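Local coordinates for DUF1904 domain-containing protein (PDB 4M1A) that is of unknown function but forms a trimeric alpha/beta assembly and belongs to the clan of macrophage migration inhibitory factor (MIF)-like proteins, which suggests a related fold, at residues G8-K11 and E12-R15; R15-T18 and A19-D23; L76-E79 and R80-I84. All coordinates share one frame; numbering follows the deposited sequence.

Interaction 1 of 3, residues G8-K11 and E12-R15; sequences GAEK and EKVR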
loop_
_atom_site.group_PDB
_atom_site.type_symbol
_atom_site.label_atom_id
_atom_site.label_comp_id
_atom_site.label_asym_id
_atom_site.label_seq_id
_atom_site.Cartn_x
_atom_site.Cartn_y
_atom_site.Cartn_z
ATOM N N GLY A 8 9.856 7.245 -2.168
ATOM C CA GLY A 8 10.488 8.266 -3.018
ATOM C C GLY A 8 11.669 9.007 -2.368
ATOM O O GLY A 8 12.241 9.896 -2.971
ATOM N N ALA A 9 11.981 8.759 -1.114
ATOM C CA ALA A 9 13.069 9.451 -0.417
ATOM C C ALA A 9 14.077 8.439 0.003
ATOM O O ALA A 9 13.753 7.306 0.278
ATOM C CB ALA A 9 12.511 10.203 0.852
ATOM N N GLU A 10 15.309 8.890 0.220
ATOM C CA GLU A 10 16.362 8.032 0.800
ATOM C C GLU A 10 15.994 7.572 2.179
ATOM O O GLU A 10 15.462 8.341 2.977
ATOM C CB GLU A 10 17.684 8.846 0.843
ATOM C CG GLU A 10 18.349 9.026 -0.510
ATOM C CD GLU A 10 18.379 10.467 -1.000
ATOM O OE1 GLU A 10 17.288 11.094 -1.111
ATOM O OE2 GLU A 10 19.493 10.974 -1.286
ATOM N N LYS A 11 16.326 6.311 2.489
ATOM C CA LYS A 11 16.019 5.685 3.756
ATOM C C LYS A 11 16.527 6.496 4.945
ATOM O O LYS A 11 15.833 6.662 5.957
ATOM C CB LYS A 11 16.577 4.291 3.753
ATOM C CG LYS A 11 16.249 3.467 4.950
ATOM C CD LYS A 11 16.889 2.048 4.926
ATOM C CE LYS A 11 16.200 1.133 3.929
ATOM N NZ LYS A 11 16.991 -0.057 3.425
ATOM N N GLU A 12 17.765 6.973 4.848
ATOM C CA GLU A 12 18.293 7.759 5.973
ATOM C C GLU A 12 17.560 9.073 6.189
ATOM O O GLU A 12 17.474 9.481 7.370
ATOM C CB GLU A 12 19.797 8.040 5.756
ATOM C CG GLU A 12 20.458 8.931 6.802
ATOM C CD GLU A 12 21.845 9.371 6.259
ATOM O OE1 GLU A 12 22.493 8.518 5.603
ATOM O OE2 GLU A 12 22.228 10.567 6.379
ATOM N N LYS A 13 17.078 9.694 5.105
ATOM C CA LYS A 13 16.238 10.946 5.165
ATOM C C LYS A 13 14.890 10.676 5.852
ATOM O O LYS A 13 14.425 11.491 6.696
ATOM C CB LYS A 13 16.101 11.644 3.813
ATOM C CG LYS A 13 17.434 12.029 3.148
ATOM C CD LYS A 13 18.227 12.869 4.140
ATOM C CE LYS A 13 19.426 13.561 3.436
ATOM N NZ LYS A 13 20.657 13.274 4.191
ATOM N N VAL A 14 14.311 9.486 5.587
ATOM C CA VAL A 14 13.093 9.078 6.305
ATOM C C VAL A 14 13.364 8.913 7.802
ATOM O O VAL A 14 12.597 9.355 8.731
ATOM C CB VAL A 14 12.486 7.797 5.675
ATOM C CG1 VAL A 14 11.234 7.416 6.445
ATOM C CG2 VAL A 14 12.206 8.048 4.221
ATOM N N ARG A 15 14.497 8.256 8.120
ATOM C CA ARG A 15 14.881 8.135 9.526
ATOM C C ARG A 15 14.974 9.527 10.186
ATOM O O ARG A 15 14.379 9.754 11.267
ATOM C CB ARG A 15 16.254 7.424 9.660
ATOM C CG ARG A 15 16.787 7.227 11.088
ATOM C CD ARG A 15 18.331 6.984 11.062
ATOM N NE ARG A 15 19.068 8.192 10.656
ATOM C CZ ARG A 15 20.398 8.278 10.563
ATOM N NH1 ARG A 15 21.133 7.226 10.872
ATOM N NH2 ARG A 15 20.982 9.429 10.196
#
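R15, bonded through its backbone to K11 one turn earlier, has a guanidinium with the E12 methylene CG over one face, 3.4 Å above the plane and offset toward the rim. One edge of the guanidinium goes to the next residue, D16. E12 runs out extended, with CG anti to its own N (chi1 176°), which lays its aliphatic part beside the arginine and sends the carboxylate outward. There OE2 has K13 NZ at 3.8 Å, a long salt bridge.

Two backbone bonds close the turn. V14 N donates to E10 O at 3.1 Å, and R15 N donates to K11 O at 3.0 Å. Aliphatic carbons pack beside them: E10 CB meets K13 CG at 3.9 Å. V14 places its CG2 branch beside its own backbone N, so that this methyl faces back toward the loop, 3.5 Å from E10 O and 4.0 Å from A9 CB. The lysine and glutamate ends are largely on the surface, E10 and E12 both being exposed, whereas V14 is buried and also packs on Y40 and on F46 of the second subunit. E10 is the N-cap of helix 11-17, and the apolar pair formed by A9, just before the cap, and V14, the fourth residue after it, is a hydrophobic staple at a helix N-terminus.

Interaction 2 of 3, residues R15-T18 and A19-D23; sequences RDFT and AGLAD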
loop_
_atom_site.group_PDB
_atom_site.type_symbol
_atom_site.label_atom_id
_atom_site.label_comp_id
_atom_site.label_asym_id
_atom_site.label_seq_id
_atom_site.Cartn_x
_atom_site.Cartn_y
_atom_site.Cartn_z
ATOM N N ARG A 15 14.497 8.256 8.120
ATOM C CA ARG A 15 14.881 8.135 9.526
ATOM C C ARG A 15 14.974 9.527 10.186
ATOM O O ARG A 15 14.379 9.754 11.267
ATOM C CB ARG A 15 16.254 7.424 9.660
ATOM C CG ARG A 15 16.787 7.227 11.088
ATOM C CD ARG A 15 18.331 6.984 11.062
ATOM N NE ARG A 15 19.068 8.192 10.656
ATOM C CZ ARG A 15 20.398 8.278 10.563
ATOM N NH1 ARG A 15 21.133 7.226 10.872
ATOM N NH2 ARG A 15 20.982 9.429 10.196
ATOM N N ASP A 16 15.692 10.442 9.533
ATOM C CA ASP A 16 15.850 11.797 10.096
ATOM C C ASP A 16 14.535 12.607 10.241
ATOM O O ASP A 16 14.358 13.370 11.153
ATOM C CB ASP A 16 16.757 12.593 9.226
ATOM C CG ASP A 16 18.237 12.095 9.259
ATOM O OD1 ASP A 16 18.651 11.240 10.107
ATOM O OD2 ASP A 16 18.919 12.574 8.341
ATOM N N PHE A 17 13.656 12.461 9.274
ATOM C CA PHE A 17 12.320 13.029 9.284
ATOM C C PHE A 17 11.605 12.655 10.541
ATOM O O PHE A 17 10.835 13.438 11.056
ATOM C CB PHE A 17 11.568 12.486 7.988
ATOM C CG PHE A 17 10.112 12.739 7.948
ATOM C CD1 PHE A 17 9.616 14.051 7.875
ATOM C CD2 PHE A 17 9.202 11.676 7.807
ATOM C CE1 PHE A 17 8.275 14.313 7.782
ATOM C CE2 PHE A 17 7.848 11.948 7.662
ATOM C CZ PHE A 17 7.386 13.251 7.647
ATOM N N THR A 18 11.835 11.465 11.072
ATOM C CA THR A 18 11.110 11.007 12.225
ATOM C C THR A 18 11.613 11.588 13.591
ATOM O O THR A 18 10.946 11.438 14.579
ATOM C CB THR A 18 11.077 9.438 12.401
ATOM O OG1 THR A 18 12.372 8.878 12.788
ATOM C CG2 THR A 18 10.454 8.725 11.096
ATOM N N ALA A 19 12.735 12.268 13.564
ATOM C CA ALA A 19 13.293 12.822 14.858
ATOM C C ALA A 19 12.290 13.815 15.405
ATOM O O ALA A 19 11.992 14.812 14.759
ATOM C CB ALA A 19 14.661 13.466 14.619
ATOM N N GLY A 20 11.783 13.532 16.590
ATOM C CA GLY A 20 10.812 14.416 17.289
ATOM C C GLY A 20 9.392 14.383 16.732
ATOM O O GLY A 20 8.495 15.089 17.231
ATOM N N LEU A 21 9.183 13.594 15.654
ATOM C CA LEU A 21 8.000 13.788 14.824
ATOM C C LEU A 21 6.753 13.296 15.524
ATOM O O LEU A 21 5.687 13.939 15.433
ATOM C CB LEU A 21 8.130 13.071 13.449
ATOM C CG LEU A 21 7.048 13.400 12.423
ATOM C CD1 LEU A 21 6.880 14.920 12.174
ATOM C CD2 LEU A 21 7.475 12.695 11.161
ATOM N N ALA A 22 6.850 12.206 16.241
ATOM C CA ALA A 22 5.665 11.650 16.885
ATOM C C ALA A 22 5.170 12.578 18.002
ATOM O O ALA A 22 3.995 12.624 18.228
ATOM C CB ALA A 22 5.921 10.298 17.464
ATOM N N ASP A 23 6.091 13.272 18.714
ATOM C CA ASP A 23 5.667 14.338 19.682
ATOM C C ASP A 23 4.829 15.366 19.004
ATOM O O ASP A 23 3.748 15.738 19.476
ATOM C CB ASP A 23 6.890 15.091 20.234
ATOM C CG ASP A 23 7.884 14.184 20.911
ATOM O OD1 ASP A 23 7.382 13.223 21.587
ATOM O OD2 ASP A 23 9.157 14.491 20.774
HETATM O O HOH W 1 12.828 15.862 12.173
HETATM O O HOH W 2 9.048 10.042 15.929
#
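F17 and L21 make the tight part of this contact: methyl CD2 of L21 sits over one face of the F17 ring, 3.6 Å from its centroid and 15° off the normal, a CH-pi contact displaced slightly toward the CE2 and CZ atoms. F17 turns its ring forward along the chain by holding CG trans to N (chi1 169°), and the same L21 methyl also lies 3.4 Å from F17 O. The ring further meets W81 and F77 of helix 67-82. With an alanine in place of F17, the L21 methyl would probably lose the aromatic face it rests on, and W81 and F77 the ring that meets them.

T18 is buried as well. Its hydroxyl, at chi1 71°, folds back to donate to R15 O at 2.7 Å on an in-plane lone pair, and R15 O also accepts from T18 N; OG1 is in turn bonded to G49 N of the second subunit. On this subunit-facing flank a water donates to T18 O and accepts from A22 N, another buried residue, bridging into the next helix.

The loose side lies on a different flank, where A19 is exposed and D16 partly so, and a second water lies between D16 O and A19 O. Here R15 grips D16 side-on, NE and NH2 both bonding OD1; NH2, at 3.0 Å, uses the syn lone pair, while NE comes from above the carboxylate plane.

A19 N bonds D16 O at 3.1 Å, and L21 N bonds T18 O at 3.0 Å. The latter closes a type II beta turn, T18 to L21, with G20 at the positive-phi position and also the N-cap of helix 21-29: a compact link between two successive helices.

Interaction 3 of 3, residues L76-E79 and R80-I84; sequences LFTE and RWKKI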
loop_
_atom_site.group_PDB
_atom_site.type_symbol
_atom_site.label_atom_id
_atom_site.label_comp_id
_atom_site.label_asym_id
_atom_site.label_seq_id
_atom_site.Cartn_x
_atom_site.Cartn_y
_atom_site.Cartn_z
ATOM N N LEU A 76 3.167 20.620 7.931
ATOM C CA LEU A 76 4.344 20.213 8.701
ATOM C C LEU A 76 5.237 19.297 7.833
ATOM O O LEU A 76 6.424 19.512 7.677
ATOM C CB LEU A 76 3.953 19.503 9.935
ATOM C CG LEU A 76 5.137 19.037 10.829
ATOM C CD1 LEU A 76 6.038 20.185 11.314
ATOM C CD2 LEU A 76 4.659 18.165 11.971
ATOM N N PHE A 77 4.604 18.288 7.239
ATOM C CA PHE A 77 5.369 17.347 6.425
ATOM C C PHE A 77 6.003 18.037 5.240
ATOM O O PHE A 77 7.185 17.762 4.911
ATOM C CB PHE A 77 4.464 16.176 5.971
ATOM C CG PHE A 77 4.128 15.146 7.013
ATOM C CD1 PHE A 77 4.504 15.202 8.328
ATOM C CD2 PHE A 77 3.290 14.042 6.651
ATOM C CE1 PHE A 77 4.167 14.193 9.222
ATOM C CE2 PHE A 77 2.955 13.100 7.550
ATOM C CZ PHE A 77 3.355 13.151 8.845
ATOM N N THR A 78 5.286 18.944 4.593
ATOM C CA THR A 78 5.738 19.613 3.427
ATOM C C THR A 78 6.895 20.521 3.751
ATOM O O THR A 78 7.914 20.463 3.094
ATOM C CB THR A 78 4.636 20.378 2.722
ATOM O OG1 THR A 78 3.563 19.428 2.431
ATOM C CG2 THR A 78 5.088 21.023 1.434
ATOM N N GLU A 79 6.738 21.273 4.813
ATOM C CA GLU A 79 7.826 22.178 5.292
ATOM C C GLU A 79 9.102 21.432 5.644
ATOM O O GLU A 79 10.196 21.865 5.245
ATOM C CB GLU A 79 7.342 22.986 6.507
ATOM C CG GLU A 79 6.431 24.110 6.122
ATOM C CD GLU A 79 5.863 24.872 7.351
ATOM O OE1 GLU A 79 6.028 24.421 8.526
ATOM O OE2 GLU A 79 5.234 25.942 7.119
ATOM N N ARG A 80 9.002 20.317 6.339
ATOM C CA ARG A 80 10.132 19.520 6.694
ATOM C C ARG A 80 10.861 18.942 5.480
ATOM O O ARG A 80 12.118 19.050 5.381
ATOM C CB ARG A 80 9.760 18.427 7.700
ATOM C CG ARG A 80 9.383 18.904 9.103
ATOM C CD ARG A 80 10.653 19.419 9.863
ATOM N NE ARG A 80 10.288 20.003 11.154
ATOM C CZ ARG A 80 9.883 19.286 12.192
ATOM N NH1 ARG A 80 9.734 17.932 12.126
ATOM N NH2 ARG A 80 9.574 19.924 13.293
ATOM N N TRP A 81 10.112 18.328 4.526
ATOM C CA TRP A 81 10.762 17.785 3.319
ATOM C C TRP A 81 11.343 18.859 2.393
ATOM O O TRP A 81 12.428 18.666 1.811
ATOM C CB TRP A 81 9.827 16.771 2.546
ATOM C CG TRP A 81 9.749 15.467 3.256
ATOM C CD1 TRP A 81 8.807 15.056 4.148
ATOM C CD2 TRP A 81 10.732 14.475 3.240
ATOM N NE1 TRP A 81 9.133 13.834 4.675
ATOM C CE2 TRP A 81 10.303 13.429 4.112
ATOM C CE3 TRP A 81 11.927 14.335 2.554
ATOM C CZ2 TRP A 81 11.053 12.306 4.356
ATOM C CZ3 TRP A 81 12.685 13.194 2.792
ATOM C CH2 TRP A 81 12.268 12.206 3.695
ATOM N N LYS A 82 10.699 20.006 2.309
ATOM C CA LYS A 82 11.183 21.084 1.457
ATOM C C LYS A 82 12.510 21.663 1.890
ATOM O O LYS A 82 13.211 22.265 1.068
ATOM C CB LYS A 82 10.133 22.185 1.207
ATOM C CG LYS A 82 8.986 21.776 0.292
ATOM C CD LYS A 82 9.269 21.307 -1.137
ATOM C CE LYS A 82 7.982 21.254 -1.990
ATOM N NZ LYS A 82 8.269 20.862 -3.413
ATOM N N LYS A 83 12.896 21.405 3.115
ATOM C CA LYS A 83 14.229 21.768 3.600
ATOM C C LYS A 83 15.342 20.975 2.955
ATOM O O LYS A 83 16.450 21.522 2.826
ATOM C CB LYS A 83 14.340 21.549 5.072
ATOM C CG LYS A 83 13.565 22.546 5.870
ATOM C CD LYS A 83 13.829 22.347 7.342
ATOM C CE LYS A 83 13.248 23.497 8.171
ATOM N NZ LYS A 83 13.121 23.041 9.595
ATOM N N ILE A 84 15.032 19.715 2.562
ATOM C CA ILE A 84 15.985 18.706 1.983
ATOM C C ILE A 84 15.874 18.541 0.449
ATOM O O ILE A 84 16.850 18.213 -0.226
ATOM C CB ILE A 84 15.703 17.300 2.546
ATOM C CG1 ILE A 84 15.580 17.324 4.065
ATOM C CG2 ILE A 84 16.782 16.327 2.092
ATOM C CD1 ILE A 84 14.840 16.134 4.640
#
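The last turns of helix 67-82, the helical arm of a beta-alpha-beta unit, are held by L76, F77 and T78 accepting from R80, W81 and K82. R80 N to L76 O and W81 N to F77 O both measure 3.0 Å, the latter nearly straight at 171°, and K82 N reaches T78 O at 2.9 Å. The next bond, K83 N to E79 O, is weak, 3.5 Å long.

Two side-chain pairings and one ring-to-carbonyl contact accompany these bonds. L76 and R80 run side by side, and methyl CD1 of L76 lies over the centre of one face of the R80 guanidinium, 4.0 Å from CZ. In R80, chi1 (-69°) sets CG beside the backbone N and holds it 3.3 Å from L76 O; the bend at chi2 (-72°) then turns the rest of the chain so that the guanidinium comes alongside L76. T78 and K82 are likewise alongside each other, CG2 of T78 meeting CG of K82 at 4.1 Å. Their polar ends part company: T78 OG1 bonds A74 O one turn back, while K82 NZ bonds K87 O and makes a salt bridge to D104 of the third subunit. The W81 indole brings its edge to a carbonyl, with CD1 3.2 Å from F77 O and the oxygen near the ring plane. F77 O thus meets both the backbone N and the ring edge of the same tryptophan.

F77 and W81 face the sheet and are buried, resting on I58 of strand 56-62 and meeting F17; F77 also reaches I91, and W81 reaches V89, both on strand 89-95. T78, also buried, touches I91 and packs on G105 of the third subunit. L76 leans on L21 and L25 of helix 21-29, whereas E79 and K83 lie on the exposed side.

How the interactions relate
Interactions 1 and 2 both use helix 11-17 and share R15, and interaction 2 runs on into helix 21-29, whereas interaction 3, on helix 67-82, packs against both. Interaction 1 is largely a surface contact at a helix start, with charged chains outside and V14 inward; interactions 2 and 3 are partly buried. The W81 ring joins all three: its CH2 lies 3.5 Å from A9 CB, and its NE1 3.2 Å from F17 CD1. F77 and L76 pack on F17 and L21. Between the two segments, backbone bonds are i to i+4 in interactions 1 and 3 but i to i+3 in interaction 2. The first two contacts touch the second subunit, the last the third.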